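Local coordinates for protein PT26-6P (Thermococcus sp., PDB 2WB7) that is of unknown function but is encoded by a euryarchaeal extrachromosomal element and combines immunoglobulin-like domains with a helical one, at residues 301-315 / 350-364. Residues are numbered along the deposited sequence; the frame is centred on the assembly and turned at random.
Sequences KISDEYRFVTLRVIE and TLDYHALGLVYAYVE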
loop_
_atom_site.group_PDB
_atom_site.type_symbol
_atom_site.label_atom_id
_atom_site.label_comp_id
_atom_site.label_asym_id
_atom_site.label_seq_id
_atom_site.Cartn_x
_atom_site.Cartn_y
_atom_site.Cartn_z
ATOM N N LYS A 301 -10.587 -1.795 19.128
ATOM C CA LYS A 301 -11.569 -1.569 18.073
ATOM C C LYS A 301 -10.952 -0.555 17.121
ATOM O O LYS A 301 -10.106 0.237 17.517
ATOM C CB LYS A 301 -12.863 -0.985 18.643
ATOM C CG LYS A 301 -12.618 0.389 19.276
ATOM C CD LYS A 301 -13.868 1.300 19.401
ATOM C CE LYS A 301 -13.467 2.802 19.254
ATOM N NZ LYS A 301 -14.321 3.733 20.068
ATOM N N ILE A 302 -11.376 -0.574 15.867
ATOM C CA ILE A 302 -10.947 0.433 14.889
ATOM C C ILE A 302 -12.188 1.005 14.184
ATOM O O ILE A 302 -13.064 0.235 13.815
ATOM C CB ILE A 302 -10.043 -0.225 13.844
ATOM C CG1 ILE A 302 -8.909 -0.987 14.537
ATOM C CG2 ILE A 302 -9.516 0.799 12.858
ATOM C CD1 ILE A 302 -8.028 -1.744 13.565
ATOM N N SER A 303 -12.270 2.321 13.978
ATOM C CA SER A 303 -13.468 2.877 13.326
ATOM C C SER A 303 -13.338 4.167 12.520
ATOM O O SER A 303 -12.701 5.106 12.980
ATOM C CB SER A 303 -14.533 3.092 14.383
ATOM O OG SER A 303 -13.904 3.394 15.598
ATOM N N ASP A 304 -13.858 4.139 11.279
ATOM C CA ASP A 304 -14.550 5.279 10.617
ATOM C C ASP A 304 -14.558 5.770 9.114
ATOM O O ASP A 304 -15.404 5.337 8.322
ATOM C CB ASP A 304 -14.600 6.480 11.510
ATOM C CG ASP A 304 -15.925 7.122 11.430
ATOM O OD1 ASP A 304 -16.869 6.324 11.198
ATOM O OD2 ASP A 304 -16.026 8.367 11.565
ATOM N N GLU A 305 -13.719 6.745 8.743
ATOM C CA GLU A 305 -14.085 7.669 7.614
ATOM C C GLU A 305 -13.211 7.693 6.351
ATOM O O GLU A 305 -11.991 7.731 6.445
ATOM C CB GLU A 305 -14.199 9.090 8.146
ATOM C CG GLU A 305 -14.785 10.080 7.191
ATOM C CD GLU A 305 -14.969 11.464 7.858
ATOM O OE1 GLU A 305 -14.256 11.743 8.855
ATOM O OE2 GLU A 305 -15.808 12.278 7.391
ATOM N N TYR A 306 -13.849 7.715 5.175
ATOM C CA TYR A 306 -13.155 7.507 3.892
ATOM C C TYR A 306 -13.548 8.506 2.816
ATOM O O TYR A 306 -14.642 9.076 2.829
ATOM C CB TYR A 306 -13.448 6.106 3.338
ATOM C CG TYR A 306 -14.896 5.917 2.945
ATOM C CD1 TYR A 306 -15.342 6.269 1.674
ATOM C CD2 TYR A 306 -15.839 5.400 3.859
ATOM C CE1 TYR A 306 -16.667 6.131 1.314
ATOM C CE2 TYR A 306 -17.185 5.247 3.507
ATOM C CZ TYR A 306 -17.582 5.624 2.224
ATOM O OH TYR A 306 -18.885 5.491 1.831
ATOM N N ARG A 307 -12.644 8.686 1.856
ATOM C CA ARG A 307 -12.954 9.374 0.606
ATOM C C ARG A 307 -12.230 8.714 -0.569
ATOM O O ARG A 307 -11.018 8.590 -0.571
ATOM C CB ARG A 307 -12.556 10.846 0.695
ATOM C CG ARG A 307 -13.052 11.679 -0.448
ATOM C CD ARG A 307 -12.963 13.154 -0.131
ATOM N NE ARG A 307 -14.064 13.836 -0.788
ATOM C CZ ARG A 307 -15.052 14.462 -0.158
ATOM N NH1 ARG A 307 -15.061 14.538 1.165
ATOM N NH2 ARG A 307 -16.020 15.039 -0.866
ATOM N N PHE A 308 -12.976 8.289 -1.573
ATOM C CA PHE A 308 -12.369 7.781 -2.803
ATOM C C PHE A 308 -12.634 8.807 -3.873
ATOM O O PHE A 308 -13.764 9.299 -3.977
ATOM C CB PHE A 308 -12.978 6.424 -3.192
ATOM C CG PHE A 308 -12.729 5.352 -2.166
ATOM C CD1 PHE A 308 -11.494 4.704 -2.104
ATOM C CD2 PHE A 308 -13.688 5.050 -1.217
ATOM C CE1 PHE A 308 -11.238 3.758 -1.139
ATOM C CE2 PHE A 308 -13.432 4.095 -0.248
ATOM C CZ PHE A 308 -12.203 3.447 -0.215
ATOM N N VAL A 309 -11.603 9.157 -4.641
ATOM C CA VAL A 309 -11.726 10.204 -5.653
ATOM C C VAL A 309 -11.025 9.848 -6.953
ATOM O O VAL A 309 -10.239 8.910 -7.009
ATOM C CB VAL A 309 -11.139 11.573 -5.162
ATOM C CG1 VAL A 309 -11.726 11.954 -3.799
ATOM C CG2 VAL A 309 -9.617 11.528 -5.129
ATOM N N THR A 310 -11.340 10.588 -8.009
ATOM C CA THR A 310 -10.449 10.670 -9.156
ATOM C C THR A 310 -10.007 12.113 -9.143
ATOM O O THR A 310 -10.774 13.000 -8.719
ATOM C CB THR A 310 -11.136 10.365 -10.505
ATOM O OG1 THR A 310 -12.293 11.194 -10.677
ATOM C CG2 THR A 310 -11.540 8.931 -10.575
ATOM N N LEU A 311 -8.777 12.349 -9.575
ATOM C CA LEU A 311 -8.249 13.685 -9.631
ATOM C C LEU A 311 -7.877 14.010 -11.075
ATOM O O LEU A 311 -7.063 13.304 -11.705
ATOM C CB LEU A 311 -7.034 13.797 -8.727
ATOM C CG LEU A 311 -7.282 13.533 -7.241
ATOM C CD1 LEU A 311 -5.985 13.582 -6.452
ATOM C CD2 LEU A 311 -8.258 14.542 -6.686
ATOM N N ARG A 312 -8.483 15.064 -11.618
ATOM C CA ARG A 312 -8.098 15.500 -12.953
ATOM C C ARG A 312 -6.755 16.164 -12.827
ATOM O O ARG A 312 -6.554 16.996 -11.949
ATOM C CB ARG A 312 -9.104 16.484 -13.537
ATOM C CG ARG A 312 -8.705 17.023 -14.896
ATOM C CD ARG A 312 -9.888 17.705 -15.594
ATOM N NE ARG A 312 -10.690 18.456 -14.634
ATOM C CZ ARG A 312 -11.847 18.030 -14.132
ATOM N NH1 ARG A 312 -12.354 16.865 -14.503
ATOM N NH2 ARG A 312 -12.505 18.775 -13.254
ATOM N N VAL A 313 -5.820 15.760 -13.668
ATOM C CA VAL A 313 -4.545 16.439 -13.744
ATOM C C VAL A 313 -4.596 17.388 -14.926
ATOM O O VAL A 313 -4.835 16.977 -16.071
ATOM C CB VAL A 313 -3.374 15.459 -13.926
ATOM C CG1 VAL A 313 -2.101 16.214 -14.156
ATOM C CG2 VAL A 313 -3.236 14.584 -12.718
ATOM N N ILE A 314 -4.376 18.663 -14.644
ATOM C CA ILE A 314 -4.320 19.666 -15.693
ATOM C C ILE A 314 -2.917 19.733 -16.291
ATOM O O ILE A 314 -1.936 19.532 -15.581
ATOM C CB ILE A 314 -4.655 21.021 -15.127
ATOM C CG1 ILE A 314 -6.084 21.002 -14.585
ATOM C CG2 ILE A 314 -4.478 22.081 -16.196
ATOM C CD1 ILE A 314 -7.115 20.789 -15.666
ATOM N N GLU A 315 -2.811 20.003 -17.589
ATOM C CA GLU A 315 -1.490 20.227 -18.185
ATOM C C GLU A 315 -0.694 21.241 -17.373
ATOM O O GLU A 315 -1.199 22.313 -17.038
ATOM C CB GLU A 315 -1.624 20.704 -19.617
ATOM C CG GLU A 315 -2.035 19.598 -20.534
ATOM C CD GLU A 315 -2.560 20.090 -21.871
ATOM O OE1 GLU A 315 -2.546 21.328 -22.117
ATOM O OE2 GLU A 315 -2.992 19.222 -22.669
ATOM N N THR A 350 -6.956 19.380 -19.998
ATOM C CA THR A 350 -6.948 18.108 -19.296
ATOM C C THR A 350 -5.819 17.212 -19.795
ATOM O O THR A 350 -5.709 16.952 -20.994
ATOM C CB THR A 350 -8.301 17.397 -19.471
ATOM O OG1 THR A 350 -9.331 18.182 -18.849
ATOM C CG2 THR A 350 -8.266 16.007 -18.859
ATOM N N LEU A 351 -4.976 16.746 -18.879
ATOM C CA LEU A 351 -3.896 15.822 -19.236
ATOM C C LEU A 351 -4.293 14.361 -19.012
ATOM O O LEU A 351 -4.189 13.529 -19.913
ATOM C CB LEU A 351 -2.643 16.118 -18.414
ATOM C CG LEU A 351 -1.449 15.205 -18.735
ATOM C CD1 LEU A 351 -0.878 15.542 -20.100
ATOM C CD2 LEU A 351 -0.364 15.282 -17.689
ATOM N N ASP A 352 -4.721 14.053 -17.789
ATOM C CA ASP A 352 -5.161 12.718 -17.440
ATOM C C ASP A 352 -5.818 12.766 -16.073
ATOM O O ASP A 352 -6.020 13.844 -15.525
ATOM C CB ASP A 352 -3.977 11.754 -17.425
ATOM C CG ASP A 352 -2.941 12.085 -16.335
ATOM O OD1 ASP A 352 -1.728 12.017 -16.625
ATOM O OD2 ASP A 352 -3.324 12.390 -15.184
ATOM N N TYR A 353 -6.149 11.599 -15.530
ATOM C CA TYR A 353 -6.724 11.502 -14.202
ATOM C C TYR A 353 -5.969 10.470 -13.354
ATOM O O TYR A 353 -5.412 9.506 -13.879
ATOM C CB TYR A 353 -8.180 11.059 -14.289
ATOM C CG TYR A 353 -9.157 12.080 -14.805
ATOM C CD1 TYR A 353 -9.183 12.441 -16.146
ATOM C CD2 TYR A 353 -10.092 12.644 -13.960
ATOM C CE1 TYR A 353 -10.103 13.363 -16.616
ATOM C CE2 TYR A 353 -11.006 13.558 -14.415
ATOM C CZ TYR A 353 -11.004 13.918 -15.740
ATOM O OH TYR A 353 -11.925 14.830 -16.171
ATOM N N HIS A 354 -5.978 10.679 -12.039
ATOM C CA HIS A 354 -5.452 9.724 -11.076
ATOM C C HIS A 354 -6.592 9.287 -10.162
ATOM O O HIS A 354 -7.549 10.040 -9.930
ATOM C CB HIS A 354 -4.363 10.373 -10.225
ATOM C CG HIS A 354 -3.055 10.554 -10.931
ATOM N ND1 HIS A 354 -1.856 10.108 -10.404
ATOM C CD2 HIS A 354 -2.754 11.136 -12.116
ATOM C CE1 HIS A 354 -0.874 10.400 -11.240
ATOM N NE2 HIS A 354 -1.390 11.031 -12.283
ATOM N N ALA A 355 -6.505 8.066 -9.646
ATOM C CA ALA A 355 -7.492 7.588 -8.692
ATOM C C ALA A 355 -6.783 7.520 -7.358
ATOM O O ALA A 355 -5.610 7.143 -7.305
ATOM C CB ALA A 355 -8.019 6.216 -9.097
ATOM N N LEU A 356 -7.476 7.909 -6.288
ATOM C CA LEU A 356 -6.903 7.855 -4.949
ATOM C C LEU A 356 -7.958 7.485 -3.920
ATOM O O LEU A 356 -9.129 7.837 -4.053
ATOM C CB LEU A 356 -6.292 9.198 -4.581
ATOM C CG LEU A 356 -5.561 9.320 -3.248
ATOM C CD1 LEU A 356 -4.183 8.726 -3.332
ATOM C CD2 LEU A 356 -5.453 10.778 -2.865
ATOM N N GLY A 357 -7.531 6.759 -2.892
ATOM C CA GLY A 357 -8.394 6.450 -1.759
ATOM C C GLY A 357 -7.726 6.865 -0.468
ATOM O O GLY A 357 -6.566 6.513 -0.207
ATOM N N LEU A 358 -8.451 7.632 0.332
ATOM C CA LEU A 358 -7.994 8.036 1.642
ATOM C C LEU A 358 -8.954 7.533 2.722
ATOM O O LEU A 358 -10.167 7.732 2.640
ATOM C CB LEU A 358 -7.890 9.558 1.701
ATOM C CG LEU A 358 -7.028 10.263 0.646
ATOM C CD1 LEU A 358 -7.036 11.746 0.915
ATOM C CD2 LEU A 358 -5.604 9.762 0.637
ATOM N N VAL A 359 -8.394 6.880 3.739
ATOM C CA VAL A 359 -9.149 6.460 4.917
ATOM C C VAL A 359 -8.490 6.958 6.194
ATOM O O VAL A 359 -7.258 6.993 6.322
ATOM C CB VAL A 359 -9.272 4.940 5.001
ATOM C CG1 VAL A 359 -10.290 4.553 6.058
ATOM C CG2 VAL A 359 -9.688 4.394 3.648
ATOM N N TYR A 360 -9.334 7.336 7.141
ATOM C CA TYR A 360 -8.905 7.880 8.411
ATOM C C TYR A 360 -9.705 7.166 9.484
ATOM O O TYR A 360 -10.935 7.158 9.432
ATOM C CB TYR A 360 -9.215 9.372 8.436
ATOM C CG TYR A 360 -8.904 10.079 9.726
ATOM C CD1 TYR A 360 -7.629 10.561 9.987
ATOM C CD2 TYR A 360 -9.897 10.304 10.667
ATOM C CE1 TYR A 360 -7.341 11.229 11.171
ATOM C CE2 TYR A 360 -9.625 10.971 11.859
ATOM C CZ TYR A 360 -8.347 11.429 12.105
ATOM O OH TYR A 360 -8.083 12.098 13.283
ATOM N N ALA A 361 -9.021 6.552 10.448
ATOM C CA ALA A 361 -9.729 5.862 11.531
ATOM C C ALA A 361 -9.028 6.009 12.884
ATOM O O ALA A 361 -7.961 6.612 12.981
ATOM C CB ALA A 361 -9.964 4.395 11.184
ATOM N N TYR A 362 -9.656 5.470 13.922
ATOM C CA TYR A 362 -9.097 5.485 15.258
ATOM C C TYR A 362 -8.917 4.074 15.763
ATOM O O TYR A 362 -9.814 3.236 15.651
ATOM C CB TYR A 362 -10.021 6.223 16.216
ATOM C CG TYR A 362 -10.138 7.697 15.926
ATOM C CD1 TYR A 362 -9.222 8.593 16.445
ATOM C CD2 TYR A 362 -11.170 8.196 15.133
ATOM C CE1 TYR A 362 -9.320 9.950 16.182
ATOM C CE2 TYR A 362 -11.269 9.550 14.865
ATOM C CZ TYR A 362 -10.342 10.418 15.397
ATOM O OH TYR A 362 -10.432 11.759 15.134
ATOM N N VAL A 363 -7.742 3.808 16.298
ATOM C CA VAL A 363 -7.522 2.605 17.063
ATOM C C VAL A 363 -7.809 2.985 18.501
ATOM O O VAL A 363 -7.151 3.880 19.046
ATOM C CB VAL A 363 -6.069 2.175 16.955
ATOM C CG1 VAL A 363 -5.800 0.996 17.867
ATOM C CG2 VAL A 363 -5.727 1.863 15.497
ATOM N N GLU A 364 -8.806 2.347 19.108
ATOM C CA GLU A 364 -9.126 2.640 20.503
ATOM C C GLU A 364 -8.450 1.672 21.458
ATOM O O GLU A 364 -8.825 0.499 21.556
ATOM C CB GLU A 364 -10.626 2.645 20.778
ATOM C CG GLU A 364 -10.911 3.481 22.010
ATOM C CD GLU A 364 -11.951 2.890 22.959
ATOM O OE1 GLU A 364 -12.850 2.126 22.523
ATOM O OE2 GLU A 364 -11.866 3.229 24.163
#
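Arg312 and Tyr353 are a non-hydrogen-bonded pair whose side chains run together on one face of the sheet. The Arg312 CA sits over the Tyr353 ring, 4.0 Å from its centroid, as a CH-pi contact. The arginine chain starts with CG anti to the backbone N (chi1 177°) and bends at chi3. This brings NH1 to Tyr353 OH at 2.7 Å, with the hydroxyl in the guanidinium plane and the planes of guanidinium and ring 83° apart. A phenylalanine here would probably leave Arg312 NH1 without its acceptor and Thr345 O without the hydroxyl. Beside the pair, Leu351 and Asp352 both face Val313, a classic beta bulge. Val313 O accepts from Leu351 N at 2.8 Å and weakly from Asp352 N. On the other face, Val313 CG2 lies 3.5 Å from His354 CD2. Strands 301-314 and 350-364 pair antiparallel within the second immunoglobulin-like domain, with a backbone hydrogen bond from Val309 N to Leu356 O at 2.9 Å. Phe308 CD1 rests 3.6 Å from Gly357 CA, and Phe308 stacks on Phe286. At the far end, Lys301 NZ makes a weak salt bridge to Glu364 OE1. Thr345 O hydrogen-bonds Tyr353 OH; Glu378 OE2 hydrogen-bonds His354 ND1 and Asp502 OD2 His354 NE2. Glu364 OE2 bridges to Lys370 NZ.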